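Local coordinates for hypothetical protein DR_0824 (Deinococcus radiodurans, PDB 2IMR), which catalyses the zinc-dependent deamination of aminodeoxyfutalosine to futalosine, a step in menaquinone biosynthesis, at residues V60-E64 and T65-A69; E85-G88 and A89-P93. One frame throughout, in Å; residues are numbered along the deposited sequence.

Interaction 1. Residues V60-E64 and T65-A69; sequences VVVGE and TVAAA
V60 O takes two backbone N-H groups from successive residues of the partner strand, the mark of a classic beta bulge. The bond from A67 N to V60 O is short, at 2.6 Å. The second, from A68 N to V60 O, is weak and measures 3.4 Å. A67 is the extra residue, and its helix-like backbone angles let both N-H groups face the same oxygen. Beyond the bulge, V60 N bonds back to A68 O, so V60 and A68 form an antiparallel hydrogen-bonded pair.

The strands are closed by a type II' turn from V62 to T65, a tight two-residue hairpin loop of G63 and E64. G63 has positive phi, which suits glycine. V62 N reaches T65 O at 2.8 Å and almost straight (171° at the hydrogen). The return bond from T65 N to V62 O meets the carbonyl from above its plane. T65 O has further close neighbours in V61, whose CA makes a C-H...O contact with it. V61 CG1 also lies 3.4 Å from T65 O.

The A67 methyl packs against two valines on one face. V60 CG1, anti to the backbone N (chi1 176°), lies 3.9 Å from A67 CB. V62 offers its other branch, CG2, at 3.8 Å from A67 CB. V61 and V66 pair on the opposite face of the sheet.

Strand 38-43 runs along the other side of strand 57-62, and R39 NH1 bonds to G63 O. V60 and A68 pack on L75 of helix 72-78, while V60 and A67 touch Y79 just beyond it. Late in the chain, G405 and E406 bond to the backbone of V66, and W408 to that of E64. The hairpin is thus flanked by strand 38-43 and by this late segment.

Interaction 2. Residues E85-G88 and A89-P93; sequences ERAG and AVIAP
R86 starts with CG anti to the backbone N (chi1 161°) and then bends at chi2 (54°), which folds its guanidinium back over the G88-A89 peptide. I91 has CG1 beside its own backbone N (chi1 -70°) and an extended chi2, and this places CD1 against the A87 methyl. One guanidinium face of R86 lies on the peptide: G88 C is 3.3 Å above its plane, near the centre. R86 NH2 is 3.6 Å from A89 N, over the face and without a hydrogen bond. The charge is met by D44, which forms a salt bridge with NH2.

On the inner side, A87 CB touches I91 CD1 at 3.8 Å. Both side chains are buried, with L41 and C43 of strand 38-43 beside A87 and I91 respectively. G88 turns the chain with positive phi.

A water links the two sides of the bend, donating to A87 O at 2.7 Å and to V90 O at 2.8 Å. No direct hydrogen bond crosses the contact. Across the segments, this water, one small apolar contact and an arginine laid flat over a peptide join the bend. Backbone bonds to T42, V45 and W414 hold it from outside. D44 probably steadies the guanidinium.

How the interactions relate
Interaction 1 comes first along the chain and interaction 2 follows in series. Their centres are 14 Å apart and their nearest atoms about 7 Å, so they do not touch. Both reach the same mixed four-stranded sheet, ordered 65-70, 57-62, 38-43, 83-86. The hairpin of interaction 1 supplies one outer strand and its neighbour; interaction 2 starts at the other outer strand. The chain then leaves that sheet, and strand 90-91 runs parallel to strand 45-47 in a second, three-stranded sheet. It runs on to the zinc ligands H99, just after strand 97-98, and H101 in strand 100-101. Both contacts thus belong to the small beta domain beside the amidohydrolase barrel, away from the active site.

Interaction 1. Residues V60-E64 and T65-A69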
loop_
_atom_site.group_PDB
_atom_site.type_symbol
_atom_site.label_atom_id
_atom_site.label_comp_id
_atom_site.label_asym_id
_atom_site.label_seq_id
_atom_site.Cartn_x
_atom_site.Cartn_y
_atom_site.Cartn_z
ATOM N N VAL A 60 -26.579 15.934 -3.750
ATOM C CA VAL A 60 -27.649 16.463 -4.580
ATOM C C VAL A 60 -27.005 16.928 -5.871
ATOM O O VAL A 60 -26.053 17.708 -5.866
ATOM C CB VAL A 60 -28.391 17.640 -3.913
ATOM C CG1 VAL A 60 -29.428 18.211 -4.881
ATOM C CG2 VAL A 60 -29.087 17.158 -2.655
ATOM N N VAL A 61 -27.519 16.427 -6.984
ATOM C CA VAL A 61 -26.975 16.784 -8.276
ATOM C C VAL A 61 -28.019 17.515 -9.107
ATOM O O VAL A 61 -29.192 17.145 -9.117
ATOM C CB VAL A 61 -26.503 15.520 -9.039
ATOM C CG1 VAL A 61 -25.903 15.904 -10.380
ATOM C CG2 VAL A 61 -25.476 14.767 -8.202
ATOM N N VAL A 62 -27.583 18.575 -9.772
ATOM C CA VAL A 62 -28.454 19.355 -10.640
ATOM C C VAL A 62 -27.797 19.276 -12.007
ATOM O O VAL A 62 -26.736 19.860 -12.225
ATOM C CB VAL A 62 -28.534 20.830 -10.192
ATOM C CG1 VAL A 62 -29.390 21.623 -11.177
ATOM C CG2 VAL A 62 -29.128 20.914 -8.795
ATOM N N GLY A 63 -28.413 18.540 -12.925
ATOM C CA GLY A 63 -27.821 18.388 -14.242
ATOM C C GLY A 63 -26.624 17.464 -14.099
ATOM O O GLY A 63 -26.783 16.290 -13.767
ATOM N N GLU A 64 -25.425 17.991 -14.333
ATOM C CA GLU A 64 -24.196 17.212 -14.197
ATOM C C GLU A 64 -23.304 17.895 -13.173
ATOM O O GLU A 64 -22.091 17.670 -13.140
ATOM C CB GLU A 64 -23.439 17.147 -15.525
ATOM C CG GLU A 64 -24.174 16.465 -16.656
ATOM C CD GLU A 64 -23.352 16.437 -17.928
ATOM O OE1 GLU A 64 -22.256 15.838 -17.913
ATOM O OE2 GLU A 64 -23.794 17.021 -18.941
ATOM N N THR A 65 -23.913 18.727 -12.336
ATOM C CA THR A 65 -23.177 19.483 -11.328
ATOM C C THR A 65 -23.630 19.193 -9.902
ATOM O O THR A 65 -24.825 19.092 -9.627
ATOM C CB THR A 65 -23.326 20.999 -11.589
ATOM O OG1 THR A 65 -22.936 21.287 -12.936
ATOM C CG2 THR A 65 -22.454 21.801 -10.631
ATOM N N VAL A 66 -22.669 19.066 -8.995
ATOM C CA VAL A 66 -22.982 18.803 -7.598
ATOM C C VAL A 66 -23.556 20.064 -6.953
ATOM O O VAL A 66 -22.939 21.127 -6.997
ATOM C CB VAL A 66 -21.723 18.376 -6.809
ATOM C CG1 VAL A 66 -22.077 18.157 -5.353
ATOM C CG2 VAL A 66 -21.136 17.103 -7.410
ATOM N N ALA A 67 -24.734 19.945 -6.354
ATOM C CA ALA A 67 -25.355 21.093 -5.705
ATOM C C ALA A 67 -24.888 21.153 -4.260
ATOM O O ALA A 67 -24.596 22.225 -3.729
ATOM C CB ALA A 67 -26.874 20.976 -5.759
ATOM N N ALA A 68 -24.820 19.987 -3.631
ATOM C CA ALA A 68 -24.396 19.896 -2.245
ATOM C C ALA A 68 -24.043 18.457 -1.915
ATOM O O ALA A 68 -24.509 17.523 -2.573
ATOM C CB ALA A 68 -25.510 20.383 -1.328
ATOM N N ALA A 69 -23.210 18.286 -0.896
ATOM C CA ALA A 69 -22.798 16.959 -0.463
ATOM C C ALA A 69 -22.643 16.969 1.046
ATOM O O ALA A 69 -21.931 17.808 1.600
ATOM C CB ALA A 69 -21.486 16.570 -1.129
#

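Interaction 2. Residues E85-G88 and A89-P93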
loop_
_atom_site.group_PDB
_atom_site.type_symbol
_atom_site.label_atom_id
_atom_site.label_comp_id
_atom_site.label_asym_id
_atom_site.label_seq_id
_atom_site.Cartn_x
_atom_site.Cartn_y
_atom_site.Cartn_z
ATOM N N GLU A 85 -32.587 8.714 -5.184
ATOM C CA GLU A 85 -31.986 7.593 -5.886
ATOM C C GLU A 85 -31.039 6.887 -4.926
ATOM O O GLU A 85 -30.186 7.529 -4.324
ATOM C CB GLU A 85 -31.160 8.084 -7.078
ATOM C CG GLU A 85 -31.931 8.495 -8.314
ATOM C CD GLU A 85 -31.006 9.035 -9.388
ATOM O OE1 GLU A 85 -29.919 8.454 -9.579
ATOM O OE2 GLU A 85 -31.357 10.036 -10.046
ATOM N N ARG A 86 -31.196 5.576 -4.772
ATOM C CA ARG A 86 -30.302 4.799 -3.920
ATOM C C ARG A 86 -29.050 4.596 -4.773
ATOM O O ARG A 86 -29.095 3.902 -5.787
ATOM C CB ARG A 86 -30.938 3.451 -3.575
ATOM C CG ARG A 86 -29.956 2.387 -3.091
ATOM C CD ARG A 86 -29.108 2.846 -1.910
ATOM N NE ARG A 86 -28.219 1.777 -1.457
ATOM C CZ ARG A 86 -27.361 1.880 -0.447
ATOM N NH1 ARG A 86 -27.263 3.014 0.235
ATOM N NH2 ARG A 86 -26.601 0.842 -0.115
ATOM N N ALA A 87 -27.936 5.201 -4.371
ATOM C CA ALA A 87 -26.711 5.109 -5.159
ATOM C C ALA A 87 -25.671 4.083 -4.721
ATOM O O ALA A 87 -24.518 4.156 -5.140
ATOM C CB ALA A 87 -26.069 6.486 -5.250
ATOM N N GLY A 88 -26.066 3.132 -3.885
ATOM C CA GLY A 88 -25.122 2.114 -3.454
ATOM C C GLY A 88 -24.459 2.376 -2.117
ATOM O O GLY A 88 -24.833 3.299 -1.393
ATOM N N ALA A 89 -23.454 1.569 -1.797
ATOM C CA ALA A 89 -22.755 1.696 -0.523
ATOM C C ALA A 89 -21.819 2.890 -0.411
ATOM O O ALA A 89 -21.813 3.595 0.598
ATOM C CB ALA A 89 -21.981 0.411 -0.228
ATOM N N VAL A 90 -21.036 3.138 -1.448
ATOM C CA VAL A 90 -20.077 4.220 -1.375
ATOM C C VAL A 90 -20.059 5.240 -2.500
ATOM O O VAL A 90 -20.134 4.898 -3.684
ATOM C CB VAL A 90 -18.637 3.648 -1.256
ATOM C CG1 VAL A 90 -17.623 4.780 -1.187
ATOM C CG2 VAL A 90 -18.537 2.738 -0.032
ATOM N N ILE A 91 -19.962 6.502 -2.105
ATOM C CA ILE A 91 -19.833 7.600 -3.046
ATOM C C ILE A 91 -18.577 8.316 -2.580
ATOM O O ILE A 91 -18.536 8.845 -1.464
ATOM C CB ILE A 91 -21.017 8.584 -3.002
ATOM C CG1 ILE A 91 -22.274 7.914 -3.564
ATOM C CG2 ILE A 91 -20.675 9.818 -3.817
ATOM C CD1 ILE A 91 -23.495 8.813 -3.595
ATOM N N ALA A 92 -17.548 8.312 -3.423
ATOM C CA ALA A 92 -16.280 8.945 -3.084
ATOM C C ALA A 92 -15.339 8.941 -4.277
ATOM O O ALA A 92 -15.560 8.219 -5.251
ATOM C CB ALA A 92 -15.625 8.207 -1.906
ATOM N N PRO A 93 -14.275 9.758 -4.224
ATOM C CA PRO A 93 -13.332 9.791 -5.340
ATOM C C PRO A 93 -12.775 8.381 -5.525
ATOM O O PRO A 93 -12.859 7.560 -4.608
ATOM C CB PRO A 93 -12.264 10.771 -4.856
ATOM C CG PRO A 93 -13.046 11.707 -3.978
ATOM C CD PRO A 93 -13.922 10.760 -3.202
HETATM O O HOH W 1 -21.892 3.345 -5.157
#